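Local atomic coordinates of geranyltranstransferase (Thermotoga maritima, PDB entry 2FTZ), a protein that probably catalyses the condensation of isopentenyl diphosphate with geranyl diphosphate to give farnesyl diphosphate. Residues Leu26-Asp31 against Ala37-Ala42; Glu20-Ile25 against Ala74-His79. All coordinates share one frame; numbering follows the deposited sequence. Where two conformers were deposited one is given.

Interaction 1 (Leu26-Asp31 against Ala37-Ala42); sequences LRPGWD and AMLYSA. With EDO (1,2-ethanediol), chain E.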
loop_
_atom_site.group_PDB
_atom_site.type_symbol
_atom_site.label_atom_id
_atom_site.label_comp_id
_atom_site.label_asym_id
_atom_site.label_seq_id
_atom_site.Cartn_x
_atom_site.Cartn_y
_atom_site.Cartn_z
ATOM N N LEU A 26 1.923 15.940 4.455
ATOM C CA LEU A 26 3.075 15.343 5.073
ATOM C C LEU A 26 3.662 16.094 6.258
ATOM O O LEU A 26 4.709 15.683 6.768
ATOM C CB LEU A 26 4.146 15.086 4.015
ATOM C CG LEU A 26 3.739 14.117 2.899
ATOM C CD1 LEU A 26 4.864 13.964 1.894
ATOM C CD2 LEU A 26 3.303 12.755 3.427
ATOM N N ARG A 27 2.982 17.131 6.745
ATOM C CA ARG A 27 3.415 17.853 7.942
ATOM C C ARG A 27 3.368 16.855 9.107
ATOM O O ARG A 27 2.291 16.323 9.410
ATOM C CB ARG A 27 2.436 18.986 8.213
ATOM C CG ARG A 27 2.849 19.943 9.361
ATOM C CD ARG A 27 1.844 21.017 9.467
ATOM N NE ARG A 27 2.165 21.959 10.555
ATOM C CZ ARG A 27 1.469 23.058 10.761
ATOM N NH1 ARG A 27 0.446 23.380 9.953
ATOM N NH2 ARG A 27 1.831 23.871 11.727
ATOM N N PRO A 28 4.511 16.555 9.741
ATOM C CA PRO A 28 4.424 15.571 10.830
ATOM C C PRO A 28 3.444 15.957 11.946
ATOM O O PRO A 28 3.280 17.136 12.285
ATOM C CB PRO A 28 5.873 15.479 11.347
ATOM C CG PRO A 28 6.724 15.911 10.125
ATOM C CD PRO A 28 5.905 16.954 9.450
ATOM N N GLY A 29 2.798 14.942 12.509
ATOM C CA GLY A 29 1.883 15.088 13.648
ATOM C C GLY A 29 2.233 14.299 14.912
ATOM O O GLY A 29 1.690 14.600 15.996
ATOM N N TRP A 30 3.139 13.320 14.808
ATOM C CA TRP A 30 3.410 12.317 15.858
ATOM C C TRP A 30 4.859 12.239 16.297
ATOM O O TRP A 30 5.244 11.293 16.958
ATOM C CB TRP A 30 2.917 10.924 15.386
ATOM C CG TRP A 30 1.496 10.937 15.072
ATOM C CD1 TRP A 30 0.922 11.067 13.851
ATOM C CD2 TRP A 30 0.427 10.898 16.008
ATOM N NE1 TRP A 30 -0.434 11.100 13.966
ATOM C CE2 TRP A 30 -0.766 10.978 15.277
ATOM C CE3 TRP A 30 0.361 10.776 17.378
ATOM C CZ2 TRP A 30 -2.016 10.966 15.894
ATOM C CZ3 TRP A 30 -0.870 10.769 17.983
ATOM C CH2 TRP A 30 -2.037 10.859 17.242
ATOM N N ASP A 31 5.683 13.225 15.933
ATOM C CA ASP A 31 7.097 13.296 16.311
ATOM C C ASP A 31 7.859 12.063 15.830
ATOM O O ASP A 31 8.721 11.563 16.532
ATOM C CB ASP A 31 7.282 13.487 17.839
ATOM C CG ASP A 31 8.756 13.757 18.231
ATOM O OD1 ASP A 31 9.485 14.369 17.443
ATOM O OD2 ASP A 31 9.213 13.277 19.281
ATOM N N ALA A 37 10.856 11.459 7.205
ATOM C CA ALA A 37 11.372 10.783 6.019
ATOM C C ALA A 37 10.432 10.854 4.809
ATOM O O ALA A 37 10.877 11.023 3.667
ATOM C CB ALA A 37 11.699 9.261 6.354
ATOM N N MET A 38 9.129 10.630 5.027
ATOM C CA MET A 38 8.136 10.829 3.991
ATOM C C MET A 38 8.149 12.220 3.427
ATOM O O MET A 38 8.186 12.398 2.193
ATOM C CB MET A 38 6.721 10.481 4.494
ATOM C CG MET A 38 6.556 9.033 4.855
ATOM S SD MET A 38 4.805 8.680 5.236
ATOM C CE MET A 38 4.692 9.417 6.820
ATOM N N LEU A 39 8.205 13.236 4.304
ATOM C CA LEU A 39 8.264 14.598 3.845
ATOM C C LEU A 39 9.574 14.878 3.064
ATOM O O LEU A 39 9.568 15.529 2.034
ATOM C CB LEU A 39 8.151 15.521 5.080
ATOM C CG LEU A 39 8.190 17.035 4.821
ATOM C CD1 LEU A 39 7.104 17.525 3.789
ATOM C CD2 LEU A 39 8.043 17.801 6.146
ATOM N N TYR A 40 10.689 14.381 3.579
ATOM C CA TYR A 40 12.006 14.540 2.912
ATOM C C TYR A 40 11.950 14.026 1.481
ATOM O O TYR A 40 12.279 14.733 0.500
ATOM C CB TYR A 40 13.052 13.770 3.713
ATOM C CG TYR A 40 14.428 13.669 3.052
ATOM C CD1 TYR A 40 15.345 14.707 3.170
ATOM C CD2 TYR A 40 14.819 12.525 2.363
ATOM C CE1 TYR A 40 16.630 14.621 2.597
ATOM C CE2 TYR A 40 16.117 12.416 1.757
ATOM C CZ TYR A 40 17.018 13.483 1.900
ATOM O OH TYR A 40 18.301 13.456 1.343
ATOM N N SER A 41 11.511 12.771 1.343
ATOM C CA SER A 41 11.470 12.125 0.047
ATOM C C SER A 41 10.551 12.819 -0.953
ATOM O O SER A 41 10.865 12.884 -2.140
ATOM C CB SER A 41 11.067 10.685 0.222
ATOM O OG SER A 41 12.113 9.948 0.838
ATOM N N ALA A 42 9.412 13.304 -0.480
ATOM C CA ALA A 42 8.428 13.937 -1.312
ATOM C C ALA A 42 8.824 15.347 -1.752
ATOM O O ALA A 42 8.268 15.880 -2.727
ATOM C CB ALA A 42 7.067 13.956 -0.581
HETATM C C1 EDO E . 4.714 16.936 15.194
HETATM O O1 EDO E . 5.422 15.759 14.765
HETATM C C2 EDO E . 4.815 17.236 16.684
HETATM O O2 EDO E . 5.793 16.524 17.445
#
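Leu26 and Leu39 meet in a helix-loop-helix connection, in which Leu26, where helix 19-26 runs into the loop, and the residues after it fold back onto helix 33-43. Their CA atoms come within 5.4 Å, and no hydrogen bond crosses between the two segments, so the contact is apolar packing. Leu26 carries most of it. Its CG stands beside the backbone N; chi1 (-62°) together with an extended chi2 directs CD1 to Ala42. There CD1 is modelled 3.3 Å from Ala42 CB, shorter than usual van der Waals contact, so the exact closeness is doubtful. The same methyl lies 3.7 Å from Met38 O, while Leu26 CD2 faces Met38 CB at 4.2 Å. Nearer the backbone, Leu39 CD1 sits 3.8 Å from Leu26 CB. The other methyl of this leucine, CD2, reaches Pro28 CD at 4.0 Å, with the two side chains crossing at about a right angle. Further on, Asp31 N donates to O1 of a 1,2-ethanediol, probably from the crystallisation liquor, at 2.8 Å (N-H...O angle 149°). Leu26 also packs on Leu77 of helix 69-87 and Leu122 of helix 109-127, whereas the loop's Trp30 meets Phe174 of the second subunit edge-to-face.

Interaction 2 (Glu20-Ile25 against Ala74-His79); sequences ERIREI and AVELFH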
loop_
_atom_site.group_PDB
_atom_site.type_symbol
_atom_site.label_atom_id
_atom_site.label_comp_id
_atom_site.label_asym_id
_atom_site.label_seq_id
_atom_site.Cartn_x
_atom_site.Cartn_y
_atom_site.Cartn_z
ATOM N N GLU A 20 2.403 22.700 -2.198
ATOM C CA GLU A 20 1.708 23.163 -0.980
ATOM C C GLU A 20 0.820 22.082 -0.345
ATOM O O GLU A 20 0.844 21.863 0.875
ATOM C CB GLU A 20 0.855 24.400 -1.317
ATOM C CG GLU A 20 0.295 25.107 -0.137
ATOM C CD GLU A 20 -0.381 26.446 -0.527
ATOM O OE1 GLU A 20 -0.545 26.719 -1.746
ATOM O OE2 GLU A 20 -0.755 27.200 0.393
ATOM N N ARG A 21 0.079 21.363 -1.183
ATOM C CA ARG A 21 -0.772 20.286 -0.698
ATOM C C ARG A 21 0.069 19.142 -0.141
ATOM O O ARG A 21 -0.272 18.554 0.890
ATOM C CB ARG A 21 -1.680 19.765 -1.818
ATOM C CG ARG A 21 -2.621 18.651 -1.396
ATOM C CD ARG A 21 -3.543 19.023 -0.246
ATOM N NE ARG A 21 -4.501 20.047 -0.632
ATOM C CZ ARG A 21 -5.559 19.849 -1.422
ATOM N NH1 ARG A 21 -5.818 18.655 -1.958
ATOM N NH2 ARG A 21 -6.373 20.862 -1.683
ATOM N N ILE A 22 1.148 18.802 -0.832
ATOM C CA ILE A 22 2.065 17.768 -0.349
ATOM C C ILE A 22 2.638 18.130 1.019
ATOM O O ILE A 22 2.662 17.290 1.936
ATOM C CB ILE A 22 3.199 17.522 -1.354
ATOM C CG1 ILE A 22 2.634 16.745 -2.559
ATOM C CG2 ILE A 22 4.384 16.711 -0.699
ATOM C CD1 ILE A 22 3.670 16.661 -3.689
ATOM N N ARG A 23 3.078 19.365 1.180
ATOM C CA ARG A 23 3.571 19.808 2.492
ATOM C C ARG A 23 2.482 19.759 3.588
ATOM O O ARG A 23 2.767 19.382 4.721
ATOM C CB ARG A 23 4.251 21.169 2.371
ATOM C CG ARG A 23 5.594 21.107 1.637
ATOM C CD ARG A 23 6.382 22.404 1.766
ATOM N NE ARG A 23 7.674 22.334 1.078
ATOM C CZ ARG A 23 8.774 21.722 1.527
ATOM N NH1 ARG A 23 8.788 21.073 2.689
ATOM N NH2 ARG A 23 9.883 21.759 0.789
ATOM N N GLU A 24 1.237 20.075 3.260
ATOM C CA GLU A 24 0.123 19.951 4.210
ATOM C C GLU A 24 -0.115 18.523 4.658
ATOM O O GLU A 24 -0.270 18.231 5.888
ATOM C CB GLU A 24 -1.186 20.503 3.601
ATOM C CG GLU A 24 -1.312 22.017 3.538
ATOM C CD GLU A 24 -2.401 22.505 2.550
ATOM O OE1 GLU A 24 -3.100 21.656 1.944
ATOM O OE2 GLU A 24 -2.537 23.741 2.368
ATOM N N ILE A 25 -0.207 17.614 3.685
ATOM C CA ILE A 25 -0.454 16.218 3.987
ATOM C C ILE A 25 0.683 15.573 4.783
ATOM O O ILE A 25 0.439 14.723 5.639
ATOM C CB ILE A 25 -0.714 15.412 2.685
ATOM C CG1 ILE A 25 -1.995 15.902 2.022
ATOM C CG2 ILE A 25 -0.786 13.910 2.979
ATOM C CD1 ILE A 25 -2.140 15.368 0.585
ATOM N N ALA A 74 -2.338 12.398 -5.020
ATOM C CA ALA A 74 -2.280 10.939 -4.858
ATOM C C ALA A 74 -1.236 10.269 -5.743
ATOM O O ALA A 74 -0.423 9.440 -5.284
ATOM C CB ALA A 74 -3.635 10.315 -5.115
ATOM N N VAL A 75 -1.241 10.622 -7.022
ATOM C CA VAL A 75 -0.288 10.044 -7.958
ATOM C C VAL A 75 1.169 10.374 -7.570
ATOM O O VAL A 75 2.040 9.496 -7.623
ATOM C CB VAL A 75 -0.633 10.423 -9.406
ATOM C CG1 VAL A 75 0.541 10.190 -10.297
ATOM C CG2 VAL A 75 -1.866 9.581 -9.883
ATOM N N GLU A 76 1.409 11.600 -7.134
ATOM C CA GLU A 76 2.753 11.983 -6.775
ATOM C C GLU A 76 3.242 11.288 -5.488
ATOM O O GLU A 76 4.408 10.928 -5.374
ATOM C CB GLU A 76 2.833 13.484 -6.625
ATOM C CG GLU A 76 4.275 14.023 -6.539
ATOM C CD GLU A 76 5.185 13.769 -7.765
ATOM O OE1 GLU A 76 4.808 13.218 -8.845
ATOM O OE2 GLU A 76 6.380 14.016 -7.586
ATOM N N LEU A 77 2.351 11.113 -4.530
ATOM C CA LEU A 77 2.687 10.434 -3.252
ATOM C C LEU A 77 3.010 8.982 -3.561
ATOM O O LEU A 77 3.965 8.418 -3.059
ATOM C CB LEU A 77 1.508 10.551 -2.263
ATOM C CG LEU A 77 1.200 11.896 -1.598
ATOM C CD1 LEU A 77 -0.064 11.812 -0.710
ATOM C CD2 LEU A 77 2.395 12.388 -0.815
ATOM N N PHE A 78 2.212 8.391 -4.429
ATOM C CA PHE A 78 2.437 6.999 -4.844
ATOM C C PHE A 78 3.766 6.829 -5.557
ATOM O O PHE A 78 4.563 5.923 -5.236
ATOM C CB PHE A 78 1.306 6.498 -5.732
ATOM C CG PHE A 78 1.296 4.991 -5.871
ATOM C CD1 PHE A 78 2.016 4.377 -6.858
ATOM C CD2 PHE A 78 0.590 4.199 -4.976
ATOM C CE1 PHE A 78 2.029 2.971 -6.958
ATOM C CE2 PHE A 78 0.586 2.797 -5.104
ATOM C CZ PHE A 78 1.285 2.209 -6.068
ATOM N N HIS A 79 4.017 7.702 -6.526
ATOM C CA HIS A 79 5.291 7.761 -7.210
ATOM C C HIS A 79 6.457 7.858 -6.233
ATOM O O HIS A 79 7.437 7.088 -6.367
ATOM C CB HIS A 79 5.278 8.954 -8.183
ATOM C CG HIS A 79 6.540 9.148 -8.931
ATOM N ND1 HIS A 79 7.107 8.153 -9.704
ATOM C CD2 HIS A 79 7.349 10.226 -9.035
ATOM C CE1 HIS A 79 8.220 8.618 -10.230
ATOM N NE2 HIS A 79 8.392 9.861 -9.833
#
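Ile22 and Ile25, one turn apart on helix 19-26, face Glu76 and Leu77 of helix 69-87 through carbon contacts alone; no hydrogen bond passes between the segments. The closest pair is Ile22 CD1 and Glu76 CG, at 3.9 Å, the two side chains crossing obliquely. Ile22 CG1 lies anti to the carbonyl carbon (chi1 -74°) and the chain then runs on extended to CD1, whose methyl meets the aliphatic part of the glutamate. The second pair, Ile25 CG2 with Leu77 CD1 at 4.3 Å, is looser. The backbones stay apart, the nearest CA atoms, Ile22 and Leu77, being 7.9 Å from each other, so side chains fill the interface. Such helix-on-helix packing belongs to the all-helical polyprenyl synthetase fold, in which helix 69-87 is a long member; here its Leu77 also touches Leu119 and Ala123 of helix 109-127.

The carboxylate of Glu76 is held separately from its CG contact. With CG anti to the backbone N, the chain bends at chi2 (61°), and OE2 forms a salt bridge with Arg48 NH1, giving the buried glutamate a cationic partner on the side of its carboxylate.

In the fold
Both contacts draw on the 19-26 region, interaction 2 through the helix body and interaction 1 through Leu26 and the loop beyond, and interaction 1 is nested inside the chain loop closed by interaction 2. Their centres are 11 Å apart and they touch: Ala42 CB lies 3.8 Å from Ile22 CG2, and Leu26 CD1 4.0 Å from Leu77 CD2. Each is mainly buried, but interaction 1 lies farther from the chain centre, about 20 Å against 12 Å, and its loop is exposed and reaches the second subunit. Neither has a hydrogen bond across it; interaction 1 joins aliphatic side chains and backbone carbonyls, whereas interaction 2 includes a methylene of Glu76, whose carboxylate pairs with Arg48.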